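Long-range contacts in ChloroPhenol Reduction gene K (PDB 2H6C), which probably activates halorespiration genes by binding DNA through a helix-turn-helix domain when its sensor domain has taken up a chlorophenol: residues F19-L25 / Y77-L83; G40-P46 / N93-A98; S52-D58 / T102-S108; P149-I153 / I186-H190. One frame throughout, in Å; residues are numbered along the deposited sequence.

Interaction 1: F19-L25 / Y77-L83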
loop_
_atom_site.group_PDB
_atom_site.type_symbol
_atom_site.label_atom_id
_atom_site.label_comp_id
_atom_site.label_asym_id
_atom_site.label_seq_id
_atom_site.Cartn_x
_atom_site.Cartn_y
_atom_site.Cartn_z
ATOM N N PHE A 19 -12.072 8.886 9.312
ATOM C CA PHE A 19 -11.783 9.892 10.435
ATOM C C PHE A 19 -11.595 9.364 11.844
ATOM O O PHE A 19 -10.847 9.982 12.612
ATOM C CB PHE A 19 -12.875 10.941 10.583
ATOM C CG PHE A 19 -12.665 12.165 9.751
ATOM C CD1 PHE A 19 -12.104 12.095 8.467
ATOM C CD2 PHE A 19 -13.108 13.391 10.216
ATOM C CE1 PHE A 19 -11.967 13.233 7.683
ATOM C CE2 PHE A 19 -12.989 14.531 9.426
ATOM C CZ PHE A 19 -12.407 14.444 8.160
ATOM N N PHE A 20 -12.341 8.325 12.211
ATOM C CA PHE A 20 -12.039 7.556 13.404
ATOM C C PHE A 20 -11.997 8.436 14.635
ATOM O O PHE A 20 -10.903 8.721 15.159
ATOM C CB PHE A 20 -10.692 6.863 13.224
ATOM C CG PHE A 20 -10.582 6.115 11.945
ATOM C CD1 PHE A 20 -9.748 6.554 10.952
ATOM C CD2 PHE A 20 -11.338 4.971 11.735
ATOM C CE1 PHE A 20 -9.645 5.862 9.763
ATOM C CE2 PHE A 20 -11.243 4.276 10.550
ATOM C CZ PHE A 20 -10.387 4.724 9.562
ATOM N N PRO A 21 -13.180 8.868 15.096
ATOM C CA PRO A 21 -13.253 9.752 16.244
ATOM C C PRO A 21 -13.005 9.029 17.575
ATOM O O PRO A 21 -13.158 7.802 17.644
ATOM C CB PRO A 21 -14.707 10.280 16.176
ATOM C CG PRO A 21 -15.295 9.730 14.926
ATOM C CD PRO A 21 -14.523 8.549 14.585
ATOM N N ILE A 22 -12.597 9.795 18.589
ATOM C CA ILE A 22 -12.586 9.379 20.015
ATOM C C ILE A 22 -13.150 10.538 20.853
ATOM O O ILE A 22 -12.426 11.230 21.526
ATOM C CB ILE A 22 -11.166 9.099 20.651
ATOM C CG1 ILE A 22 -10.042 9.138 19.649
ATOM C CG2 ILE A 22 -11.151 7.816 21.441
ATOM C CD1 ILE A 22 -9.796 7.856 19.021
ATOM N N GLU A 23 -14.436 10.786 20.790
ATOM C CA GLU A 23 -15.016 11.717 21.704
ATOM C C GLU A 23 -14.368 11.569 23.075
ATOM O O GLU A 23 -13.810 12.535 23.619
ATOM C CB GLU A 23 -16.501 11.434 21.847
ATOM C CG GLU A 23 -17.373 12.624 21.549
ATOM C CD GLU A 23 -17.766 12.710 20.063
ATOM O OE1 GLU A 23 -16.876 12.431 19.195
ATOM O OE2 GLU A 23 -18.958 13.059 19.767
ATOM N N LYS A 24 -14.417 10.366 23.656
ATOM C CA LYS A 24 -14.153 10.250 25.109
ATOM C C LYS A 24 -12.861 10.991 25.539
ATOM O O LYS A 24 -12.650 11.281 26.701
ATOM C CB LYS A 24 -14.181 8.774 25.578
ATOM N N LEU A 25 -12.016 11.323 24.578
ATOM C CA LEU A 25 -10.770 12.000 24.852
ATOM C C LEU A 25 -10.854 13.519 25.125
ATOM O O LEU A 25 -10.122 13.994 25.994
ATOM C CB LEU A 25 -9.766 11.703 23.732
ATOM C CG LEU A 25 -8.521 10.939 24.177
ATOM C CD1 LEU A 25 -7.564 10.658 23.009
ATOM C CD2 LEU A 25 -7.802 11.724 25.258
ATOM N N TYR A 77 -6.870 12.914 5.519
ATOM C CA TYR A 77 -7.408 14.012 6.256
ATOM C C TYR A 77 -7.781 13.538 7.681
ATOM O O TYR A 77 -8.204 12.411 7.919
ATOM C CB TYR A 77 -8.597 14.563 5.497
ATOM C CG TYR A 77 -8.227 15.305 4.206
ATOM C CD1 TYR A 77 -8.163 14.642 2.998
ATOM C CD2 TYR A 77 -7.967 16.688 4.208
ATOM C CE1 TYR A 77 -7.847 15.327 1.827
ATOM C CE2 TYR A 77 -7.647 17.364 3.050
ATOM C CZ TYR A 77 -7.589 16.680 1.851
ATOM O OH TYR A 77 -7.296 17.338 0.662
ATOM N N ALA A 78 -7.554 14.382 8.661
ATOM C CA ALA A 78 -8.046 14.064 9.975
ATOM C C ALA A 78 -8.945 15.212 10.391
ATOM O O ALA A 78 -8.875 16.318 9.855
ATOM C CB ALA A 78 -6.910 13.851 10.945
ATOM N N GLY A 79 -9.802 14.939 11.346
ATOM C CA GLY A 79 -10.826 15.877 11.691
ATOM C C GLY A 79 -11.101 15.890 13.159
ATOM O O GLY A 79 -10.293 15.442 13.950
ATOM N N SER A 80 -12.258 16.411 13.510
ATOM C CA SER A 80 -12.555 16.671 14.882
ATOM C C SER A 80 -12.638 15.338 15.627
ATOM O O SER A 80 -13.152 14.359 15.105
ATOM C CB SER A 80 -13.828 17.500 14.980
ATOM O OG SER A 80 -14.712 16.851 15.859
ATOM N N ASN A 81 -12.076 15.313 16.827
ATOM C CA ASN A 81 -11.826 14.079 17.601
ATOM C C ASN A 81 -10.904 13.036 16.991
ATOM O O ASN A 81 -10.869 11.897 17.419
ATOM C CB ASN A 81 -13.144 13.428 17.959
ATOM C CG ASN A 81 -14.104 14.397 18.578
ATOM O OD1 ASN A 81 -13.792 15.066 19.564
ATOM N ND2 ASN A 81 -15.299 14.461 18.015
ATOM N N SER A 82 -10.144 13.393 15.987
ATOM C CA SER A 82 -9.308 12.404 15.354
ATOM C C SER A 82 -8.059 12.268 16.187
ATOM O O SER A 82 -7.783 13.151 17.002
ATOM C CB SER A 82 -8.986 12.830 13.939
ATOM O OG SER A 82 -10.173 12.773 13.194
ATOM N N LEU A 83 -7.333 11.174 16.011
ATOM C CA LEU A 83 -6.112 10.980 16.762
ATOM C C LEU A 83 -5.006 10.591 15.825
ATOM O O LEU A 83 -4.974 9.501 15.298
ATOM C CB LEU A 83 -6.274 9.925 17.854
ATOM C CG LEU A 83 -5.134 9.799 18.853
ATOM C CD1 LEU A 83 -5.073 11.033 19.655
ATOM C CD2 LEU A 83 -5.341 8.592 19.741
#
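Phe-19 lays one face of its ring across the backbone of Ala-78 and Gly-79, with CE2 3.4 Å from Gly-79 CA; with no side chain at Gly-79, the ring can lie close to the chain. Next along, Ser-82 OG sits 2.9 Å from Phe-19 O and accepts a hydrogen bond from Gly-79 N; it lies anti to its own carbonyl carbon, beside its backbone N (chi1 -68°), where it meets Phe-19 O. The turn from Gly-79 to Ser-82 is a type II beta turn joining strands 72-78 and 82-84 of the cyclic nucleotide-binding domain, and Asn-81 is its third residue, with phi at 61°. Asn-81 is the bump that fits under the bend of 21-23: its O takes the Ile-22 N bond at 3.0 Å, and its CB meets Pro-21 CB at 3.9 Å. Its OD1 bonds Arg-26 NH1, while Glu-23 OE1 lies near ND2 at a poor angle for a bond. Put an alanine here and Arg-26 would probably lose its amide partner, with a gap opening beside Glu-23. Further in, Ile-22 CG1 rests 4.2 Å from Leu-83 CB, and Leu-25 crosses Leu-83 at about a right angle, their CD1 atoms meeting.

Interaction 2: G40-P46 / N93-A98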
loop_
_atom_site.group_PDB
_atom_site.type_symbol
_atom_site.label_atom_id
_atom_site.label_comp_id
_atom_site.label_asym_id
_atom_site.label_seq_id
_atom_site.Cartn_x
_atom_site.Cartn_y
_atom_site.Cartn_z
ATOM N N GLY A 40 -3.052 26.666 6.516
ATOM C CA GLY A 40 -1.748 26.739 5.855
ATOM C C GLY A 40 -0.561 26.334 6.718
ATOM O O GLY A 40 0.440 25.869 6.171
ATOM N N SER A 41 -0.667 26.487 8.047
ATOM C CA SER A 41 0.437 26.190 8.991
ATOM C C SER A 41 0.782 24.726 9.000
ATOM O O SER A 41 -0.106 23.866 9.033
ATOM C CB SER A 41 0.081 26.542 10.429
ATOM O OG SER A 41 0.126 27.932 10.683
ATOM N N ALA A 42 2.082 24.451 8.990
ATOM C CA ALA A 42 2.596 23.093 9.022
ATOM C C ALA A 42 2.596 22.640 10.446
ATOM O O ALA A 42 3.202 23.280 11.296
ATOM C CB ALA A 42 4.010 23.044 8.487
ATOM N N ILE A 43 1.957 21.513 10.708
ATOM C CA ILE A 43 1.895 21.001 12.066
ATOM C C ILE A 43 2.773 19.777 12.250
ATOM O O ILE A 43 3.281 19.524 13.362
ATOM C CB ILE A 43 0.438 20.741 12.566
ATOM C CG1 ILE A 43 0.404 19.409 13.299
ATOM C CG2 ILE A 43 -0.614 20.904 11.459
ATOM C CD1 ILE A 43 -0.832 18.727 13.191
ATOM N N ILE A 44 2.947 18.999 11.191
ATOM C CA ILE A 44 4.042 18.014 11.210
ATOM C C ILE A 44 4.924 18.252 10.017
ATOM O O ILE A 44 4.463 18.529 8.911
ATOM C CB ILE A 44 3.582 16.512 11.282
ATOM C CG1 ILE A 44 2.601 16.306 12.442
ATOM C CG2 ILE A 44 4.812 15.560 11.424
ATOM C CD1 ILE A 44 1.730 15.159 12.244
ATOM N N MET A 45 6.211 18.164 10.279
ATOM C CA MET A 45 7.195 18.479 9.286
ATOM C C MET A 45 7.787 17.219 8.778
ATOM O O MET A 45 8.019 16.273 9.525
ATOM C CB MET A 45 8.316 19.354 9.843
ATOM C CG MET A 45 7.982 20.790 9.853
ATOM S SD MET A 45 7.470 21.246 8.220
ATOM C CE MET A 45 8.496 22.665 7.997
ATOM N N PRO A 46 8.076 17.217 7.490
ATOM C CA PRO A 46 8.898 16.143 6.956
ATOM C C PRO A 46 10.157 15.923 7.815
ATOM O O PRO A 46 10.641 16.844 8.488
ATOM C CB PRO A 46 9.278 16.641 5.548
ATOM C CG PRO A 46 8.156 17.638 5.169
ATOM C CD PRO A 46 7.701 18.235 6.483
ATOM N N ASN A 93 7.848 9.369 6.473
ATOM C CA ASN A 93 8.014 10.791 6.497
ATOM C C ASN A 93 6.662 11.444 6.260
ATOM O O ASN A 93 6.073 11.248 5.217
ATOM C CB ASN A 93 8.993 11.238 5.415
ATOM C CG ASN A 93 9.673 12.550 5.767
ATOM O OD1 ASN A 93 9.127 13.349 6.540
ATOM N ND2 ASN A 93 10.890 12.767 5.237
ATOM N N ILE A 94 6.173 12.229 7.204
ATOM C CA ILE A 94 4.870 12.832 7.050
ATOM C C ILE A 94 5.002 14.342 6.849
ATOM O O ILE A 94 6.091 14.919 6.895
ATOM C CB ILE A 94 3.956 12.437 8.242
ATOM C CG1 ILE A 94 3.906 10.887 8.362
ATOM C CG2 ILE A 94 2.533 12.988 8.107
ATOM C CD1 ILE A 94 2.705 10.142 7.603
ATOM N N TYR A 95 3.884 14.979 6.565
ATOM C CA TYR A 95 3.881 16.371 6.390
ATOM C C TYR A 95 2.479 16.896 6.482
ATOM O O TYR A 95 1.739 16.933 5.501
ATOM C CB TYR A 95 4.411 16.613 5.018
ATOM C CG TYR A 95 4.198 18.030 4.560
ATOM C CD1 TYR A 95 3.713 18.301 3.283
ATOM C CD2 TYR A 95 4.464 19.111 5.414
ATOM C CE1 TYR A 95 3.523 19.599 2.868
ATOM C CE2 TYR A 95 4.264 20.392 5.008
ATOM C CZ TYR A 95 3.800 20.632 3.744
ATOM O OH TYR A 95 3.648 21.937 3.381
ATOM N N ALA A 96 2.103 17.320 7.667
ATOM C CA ALA A 96 0.708 17.603 7.919
ATOM C C ALA A 96 0.482 19.077 7.860
ATOM O O ALA A 96 1.365 19.848 8.165
ATOM C CB ALA A 96 0.303 17.048 9.278
ATOM N N THR A 97 -0.716 19.465 7.486
ATOM C CA THR A 97 -1.018 20.860 7.285
ATOM C C THR A 97 -2.343 21.144 7.844
ATOM O O THR A 97 -3.167 20.255 7.887
ATOM C CB THR A 97 -1.217 21.149 5.823
ATOM O OG1 THR A 97 -0.710 20.061 5.057
ATOM C CG2 THR A 97 -0.535 22.443 5.439
ATOM N N ALA A 98 -2.590 22.387 8.209
ATOM C CA ALA A 98 -3.928 22.749 8.634
ATOM C C ALA A 98 -4.791 23.241 7.442
ATOM O O ALA A 98 -4.408 24.160 6.686
ATOM C CB ALA A 98 -3.877 23.787 9.759
#
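This is an antiparallel backbone pairing at the edge of a sheet: 40-46 contributes the outermost strand, 42-44, and lies against 94-98, with Ala-42 and Thr-97 as a non-hydrogen-bonded pair. Gly-40 N bonds Ala-98 O at 2.9 Å, and Ala-98 N returns to Ser-41 O at 3.0 Å. The pairing then kinks. Ile-43 and Ile-44 both face Ala-96, a classic beta bulge in which Ile-43 N approaches Ala-96 O from above its carbonyl plane and Ile-44 O receives Ala-96 N. The chain turns a corner at Ile-43 in this domain of the cupin clan, and the next strand, 53-58, belongs to another sheet. Ile-44 CD1 drops onto Ala-96 CB at 3.8 Å. Beyond the bulge Pro-46, with no N-H to offer Ile-94 O, packs instead: its ring lies alongside Tyr-95, pointing the same way, CD 3.5 Å from CD2. Tyr-95 turns its ring edge to Ile-44 O and Ala-42 CB, its CG swung opposite the backbone N (chi1 168°). Asn-93 OD1 accepts a bond from Gly-47 N; with a leucine in its place, Gly-47 N would probably be left without that acceptor. On its other side strand 94-98 is bonded to strand 61-66, where Tyr-95 pairs with Asp-64 and Thr-97 with Lys-62.

Interaction 3: S52-D58 / T102-S108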
loop_
_atom_site.group_PDB
_atom_site.type_symbol
_atom_site.label_atom_id
_atom_site.label_comp_id
_atom_site.label_asym_id
_atom_site.label_seq_id
_atom_site.Cartn_x
_atom_site.Cartn_y
_atom_site.Cartn_z
ATOM N N SER A 52 4.275 12.454 20.209
ATOM C CA SER A 52 3.038 12.700 20.950
ATOM C C SER A 52 1.812 12.334 20.119
ATOM O O SER A 52 1.737 12.588 18.930
ATOM C CB SER A 52 2.942 14.166 21.417
ATOM O OG SER A 52 4.045 14.563 22.230
ATOM N N MET A 53 0.857 11.696 20.752
ATOM C CA MET A 53 -0.412 11.580 20.139
ATOM C C MET A 53 -1.017 13.012 19.946
ATOM O O MET A 53 -0.864 13.913 20.792
ATOM C CB MET A 53 -1.289 10.662 20.995
ATOM C CG MET A 53 -0.747 9.252 21.121
ATOM S SD MET A 53 -0.031 8.572 19.559
ATOM C CE MET A 53 -1.298 8.788 18.251
ATOM N N ILE A 54 -1.663 13.261 18.819
ATOM C CA ILE A 54 -2.188 14.601 18.604
ATOM C C ILE A 54 -3.673 14.495 18.457
ATOM O O ILE A 54 -4.187 13.990 17.444
ATOM C CB ILE A 54 -1.623 15.278 17.371
ATOM C CG1 ILE A 54 -0.103 15.368 17.472
ATOM C CG2 ILE A 54 -2.236 16.650 17.247
ATOM C CD1 ILE A 54 0.616 15.472 16.143
ATOM N N PHE A 55 -4.354 14.964 19.491
ATOM C CA PHE A 55 -5.775 14.875 19.528
ATOM C C PHE A 55 -6.322 16.132 18.894
ATOM O O PHE A 55 -5.985 17.267 19.281
ATOM C CB PHE A 55 -6.305 14.727 20.942
ATOM C CG PHE A 55 -7.792 14.617 20.992
ATOM C CD1 PHE A 55 -8.410 13.502 20.471
ATOM C CD2 PHE A 55 -8.558 15.622 21.507
ATOM C CE1 PHE A 55 -9.749 13.372 20.466
ATOM C CE2 PHE A 55 -9.923 15.490 21.504
ATOM C CZ PHE A 55 -10.513 14.347 20.973
ATOM N N LEU A 56 -7.191 15.909 17.921
ATOM C CA LEU A 56 -7.642 16.973 17.074
ATOM C C LEU A 56 -9.004 17.457 17.597
ATOM O O LEU A 56 -10.062 16.961 17.212
ATOM C CB LEU A 56 -7.664 16.456 15.646
ATOM C CG LEU A 56 -7.236 17.439 14.588
ATOM C CD1 LEU A 56 -6.675 16.711 13.448
ATOM C CD2 LEU A 56 -8.425 18.266 14.138
ATOM N N MET A 57 -8.965 18.439 18.484
ATOM C CA MET A 57 -10.201 18.921 19.102
ATOM C C MET A 57 -11.112 19.627 18.108
ATOM O O MET A 57 -12.312 19.412 18.156
ATOM C CB MET A 57 -9.954 19.889 20.259
ATOM C CG MET A 57 -8.640 19.730 20.961
ATOM S SD MET A 57 -8.731 20.412 22.588
ATOM C CE MET A 57 -7.418 21.564 22.591
ATOM N N ASP A 58 -10.564 20.509 17.267
ATOM C CA ASP A 58 -11.330 21.059 16.155
ATOM C C ASP A 58 -10.552 21.674 15.026
ATOM O O ASP A 58 -9.723 22.569 15.228
ATOM C CB ASP A 58 -12.358 22.091 16.607
ATOM C CG ASP A 58 -13.800 21.598 16.360
ATOM O OD1 ASP A 58 -14.290 21.587 15.157
ATOM O OD2 ASP A 58 -14.430 21.187 17.387
ATOM N N THR A 102 -7.447 25.163 13.482
ATOM C CA THR A 102 -7.513 23.858 14.079
ATOM C C THR A 102 -6.875 23.950 15.419
ATOM O O THR A 102 -5.803 24.534 15.527
ATOM C CB THR A 102 -6.691 22.874 13.290
ATOM O OG1 THR A 102 -7.111 22.922 11.939
ATOM C CG2 THR A 102 -6.896 21.454 13.798
ATOM N N ARG A 103 -7.516 23.355 16.426
ATOM C CA ARG A 103 -6.999 23.349 17.802
ATOM C C ARG A 103 -6.626 21.927 18.199
ATOM O O ARG A 103 -7.481 21.037 18.129
ATOM C CB ARG A 103 -8.084 23.870 18.744
ATOM C CG ARG A 103 -7.618 24.202 20.189
ATOM C CD ARG A 103 -8.765 24.858 21.091
ATOM N NE ARG A 103 -9.176 26.215 20.691
ATOM C CZ ARG A 103 -10.321 26.787 21.057
ATOM N NH1 ARG A 103 -11.188 26.131 21.823
ATOM N NH2 ARG A 103 -10.626 28.018 20.648
ATOM N N THR A 104 -5.387 21.672 18.594
ATOM C CA THR A 104 -5.070 20.300 18.934
ATOM C C THR A 104 -4.690 20.233 20.358
ATOM O O THR A 104 -4.285 21.250 20.905
ATOM C CB THR A 104 -3.904 19.749 18.165
ATOM O OG1 THR A 104 -2.725 20.503 18.465
ATOM C CG2 THR A 104 -4.196 19.792 16.735
ATOM N N CYS A 105 -4.815 19.035 20.942
ATOM C CA CYS A 105 -4.228 18.737 22.233
ATOM C C CYS A 105 -3.220 17.636 22.107
ATOM O O CYS A 105 -3.551 16.577 21.645
ATOM C CB CYS A 105 -5.268 18.279 23.228
ATOM S SG CYS A 105 -4.526 17.924 24.826
ATOM N N TRP A 106 -2.013 17.887 22.579
ATOM C CA TRP A 106 -0.906 16.987 22.378
ATOM C C TRP A 106 -0.792 16.180 23.621
ATOM O O TRP A 106 -0.831 16.734 24.712
ATOM C CB TRP A 106 0.395 17.766 22.109
ATOM C CG TRP A 106 0.394 18.358 20.755
ATOM C CD1 TRP A 106 -0.587 19.162 20.214
ATOM C CD2 TRP A 106 1.365 18.168 19.719
ATOM N NE1 TRP A 106 -0.261 19.492 18.912
ATOM C CE2 TRP A 106 0.931 18.899 18.592
ATOM C CE3 TRP A 106 2.551 17.455 19.628
ATOM C CZ2 TRP A 106 1.654 18.934 17.398
ATOM C CZ3 TRP A 106 3.267 17.487 18.424
ATOM C CH2 TRP A 106 2.815 18.210 17.337
ATOM N N PHE A 107 -0.629 14.874 23.444
ATOM C CA PHE A 107 -0.584 13.932 24.555
ATOM C C PHE A 107 0.726 13.178 24.569
ATOM O O PHE A 107 1.025 12.449 23.660
ATOM C CB PHE A 107 -1.736 12.920 24.448
ATOM C CG PHE A 107 -3.066 13.457 24.889
ATOM C CD1 PHE A 107 -4.121 13.532 24.011
ATOM C CD2 PHE A 107 -3.268 13.882 26.185
ATOM C CE1 PHE A 107 -5.350 14.032 24.417
ATOM C CE2 PHE A 107 -4.524 14.379 26.599
ATOM C CZ PHE A 107 -5.546 14.456 25.714
ATOM N N SER A 108 1.512 13.362 25.611
ATOM C CA SER A 108 2.755 12.623 25.741
ATOM C C SER A 108 2.479 11.217 26.226
ATOM O O SER A 108 1.396 10.937 26.786
ATOM C CB SER A 108 3.597 13.269 26.793
ATOM O OG SER A 108 2.830 13.353 27.965
#
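Ile-54 and Trp-106 lie side by side, pointing the same way, and the isoleucine's CG1 sits squarely over the indole: 3.7 Å from the centroid of the six-membered ring and 6° off its normal, a CH-pi contact. CG1 stands anti to the carbonyl carbon (chi1 -58°), which also sends CG2 across to Thr-104 CB on the partner strand at 3.6 Å. Thr-104 OG1 lies in the plane of the indole at its edge, taking a weak bond from NE1 besides its hydrogen bond with Arg-35 O. The opposite face of the sheet carries Phe-55, Cys-105 and Phe-107. There Phe-55 CB touches the edge of the Phe-107 ring at CE1, 3.7 Å away, while Cys-105 SG stands over one face of that ring. Toward the far end Met-57 and Asp-58 both face Arg-103, a classic beta bulge, and Met-57 crosses the arginine to put CE 3.6 Å from its CG; Arg-103 NE goes on to a salt bridge with Glu-36. These are the two central strands of a four-stranded antiparallel sheet of the cyclic nucleotide-binding domain, flanked by 82-84 beside 53-58 and by 33-37 beside 102-107, with Leu-25 of helix 23-26 packed on Phe-55 and Phe-107.

Interaction 4: P149-I153 / I186-H190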
loop_
_atom_site.group_PDB
_atom_site.type_symbol
_atom_site.label_atom_id
_atom_site.label_comp_id
_atom_site.label_asym_id
_atom_site.label_seq_id
_atom_site.Cartn_x
_atom_site.Cartn_y
_atom_site.Cartn_z
ATOM N N PRO A 149 -3.893 -5.820 -13.731
ATOM C CA PRO A 149 -2.690 -5.008 -13.873
ATOM C C PRO A 149 -1.480 -5.884 -13.933
ATOM O O PRO A 149 -0.434 -5.415 -14.269
ATOM C CB PRO A 149 -2.675 -4.144 -12.602
ATOM C CG PRO A 149 -3.541 -4.804 -11.699
ATOM C CD PRO A 149 -4.628 -5.419 -12.521
ATOM N N THR A 150 -1.660 -7.162 -13.636
ATOM C CA THR A 150 -0.639 -8.178 -13.767
ATOM C C THR A 150 -0.596 -8.832 -15.180
ATOM O O THR A 150 0.484 -8.991 -15.773
ATOM C CB THR A 150 -0.888 -9.215 -12.673
ATOM O OG1 THR A 150 -0.259 -8.782 -11.456
ATOM C CG2 THR A 150 -0.342 -10.548 -13.052
ATOM N N ILE A 151 -1.761 -9.253 -15.677
ATOM C CA ILE A 151 -1.942 -9.515 -17.097
ATOM C C ILE A 151 -1.397 -8.330 -17.944
ATOM O O ILE A 151 -0.582 -8.530 -18.833
ATOM C CB ILE A 151 -3.436 -9.862 -17.408
ATOM C CG1 ILE A 151 -3.642 -11.377 -17.437
ATOM C CG2 ILE A 151 -3.882 -9.357 -18.766
ATOM C CD1 ILE A 151 -3.090 -12.134 -16.231
ATOM N N ARG A 152 -1.822 -7.102 -17.664
ATOM C CA ARG A 152 -1.314 -5.923 -18.400
ATOM C C ARG A 152 0.207 -5.858 -18.451
ATOM O O ARG A 152 0.797 -5.474 -19.447
ATOM C CB ARG A 152 -1.806 -4.634 -17.744
ATOM C CG ARG A 152 -2.949 -3.920 -18.395
ATOM C CD ARG A 152 -3.212 -2.661 -17.581
ATOM N NE ARG A 152 -4.505 -2.712 -16.948
ATOM C CZ ARG A 152 -4.825 -2.059 -15.844
ATOM N NH1 ARG A 152 -3.933 -1.287 -15.245
ATOM N NH2 ARG A 152 -6.066 -2.172 -15.344
ATOM N N ILE A 153 0.850 -6.193 -17.347
ATOM C CA ILE A 153 2.324 -6.158 -17.315
ATOM C C ILE A 153 2.945 -7.120 -18.290
ATOM O O ILE A 153 3.883 -6.794 -18.977
ATOM C CB ILE A 153 2.926 -6.563 -15.962
ATOM C CG1 ILE A 153 2.510 -5.552 -14.875
ATOM C CG2 ILE A 153 4.456 -6.730 -16.127
ATOM C CD1 ILE A 153 3.631 -5.036 -13.956
ATOM N N ILE A 186 3.176 2.897 -16.583
ATOM C CA ILE A 186 2.551 2.554 -17.840
ATOM C C ILE A 186 1.343 1.660 -17.722
ATOM O O ILE A 186 0.418 1.814 -18.511
ATOM C CB ILE A 186 3.531 1.910 -18.766
ATOM C CG1 ILE A 186 4.446 2.998 -19.281
ATOM C CG2 ILE A 186 2.816 1.285 -19.962
ATOM C CD1 ILE A 186 5.666 2.501 -19.972
ATOM N N THR A 187 1.367 0.716 -16.784
ATOM C CA THR A 187 0.275 -0.235 -16.629
ATOM C C THR A 187 -0.672 0.100 -15.513
ATOM O O THR A 187 -1.682 -0.551 -15.364
ATOM C CB THR A 187 0.808 -1.554 -16.272
ATOM O OG1 THR A 187 1.501 -1.435 -15.035
ATOM C CG2 THR A 187 1.747 -2.002 -17.346
ATOM N N GLY A 188 -0.331 1.094 -14.707
ATOM C CA GLY A 188 -1.126 1.432 -13.517
ATOM C C GLY A 188 -1.120 0.344 -12.459
ATOM O O GLY A 188 -2.157 -0.019 -11.914
ATOM N N ALA A 189 0.052 -0.190 -12.183
ATOM C CA ALA A 189 0.171 -1.345 -11.328
ATOM C C ALA A 189 1.051 -0.912 -10.203
ATOM O O ALA A 189 1.978 -0.143 -10.376
ATOM C CB ALA A 189 0.771 -2.508 -12.055
ATOM N N HIS A 190 0.719 -1.417 -9.042
ATOM C CA HIS A 190 1.346 -1.058 -7.807
ATOM C C HIS A 190 2.787 -1.584 -7.822
ATOM O O HIS A 190 3.073 -2.647 -8.442
ATOM C CB HIS A 190 0.517 -1.718 -6.703
ATOM C CG HIS A 190 0.847 -1.263 -5.332
ATOM N ND1 HIS A 190 1.884 -1.805 -4.608
ATOM C CD2 HIS A 190 0.263 -0.336 -4.543
ATOM C CE1 HIS A 190 1.939 -1.206 -3.431
ATOM N NE2 HIS A 190 0.971 -0.311 -3.368
#
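Thr-187 loses more surface here than any other residue of the contact, packed at the end of helix 180-187 against Arg-152 and Ile-153 of helix 148-164. Helix 180-187, the turn at 188-190 and helix 191-203 form the helix-turn-helix of the Crp-like domain, in which the second helix probably enters the DNA groove, as in relatives; helix 148-164 lies against the turn. The hydroxyl OG1 of Thr-187, held between the backbone N and the carbonyl carbon (chi1 61°), bonds back to Ile-183 O; in this rotamer CG2 meets Ile-153 CA at 4.2 Å. Gly-188 then leaves the helix with a positive phi of 66°, favourable for glycine. Arg-152, its chain bent at chi3, brings its guanidinium edge to Thr-187 O at the end of the helix. The NH1 to O hydrogen bond is modelled very short, so its length is doubtful. One face of the same guanidinium lies over Pro-149 CA. In the dimer NH1 comes close to NH1 of Arg-152 of the second subunit, and Glu-185 of that subunit packs on Arg-152. His-190 caps helix 191-203 through ND1 to Val-192 N and bonds Gln-140 O of the second subunit through NE2. Just before it, Ala-189 is the small knob of the turn, set between Pro-149 and Ile-153: Ala-189 CB lies 3.9 Å from Pro-149 CB, with Ile-153 CD1 at 4.3 Å from the same methyl.

How the interactions relate
From the N terminus three contacts open in turn, at 19-25, 40-46 and 52-58, before any is closed; 77-83, 93-98 and 102-108 then close them in the same order. Interactions 1, 2 and 3 therefore cross one another rather than nest. Interaction 1 brings the N-terminal segment onto the turn leading into strand 82-84, the neighbour of 53-58, so it touches interaction 3. Interactions 2 and 3 pair strands in two different sheets of the cyclic nucleotide-binding domain, meeting where Ile-44 packs on Ile-54. Interaction 4 follows in series, closing a loop of its own inside the helix-turn-helix domain, its centre 32 to 40 Å from the other centres, beyond the long helix 121-142.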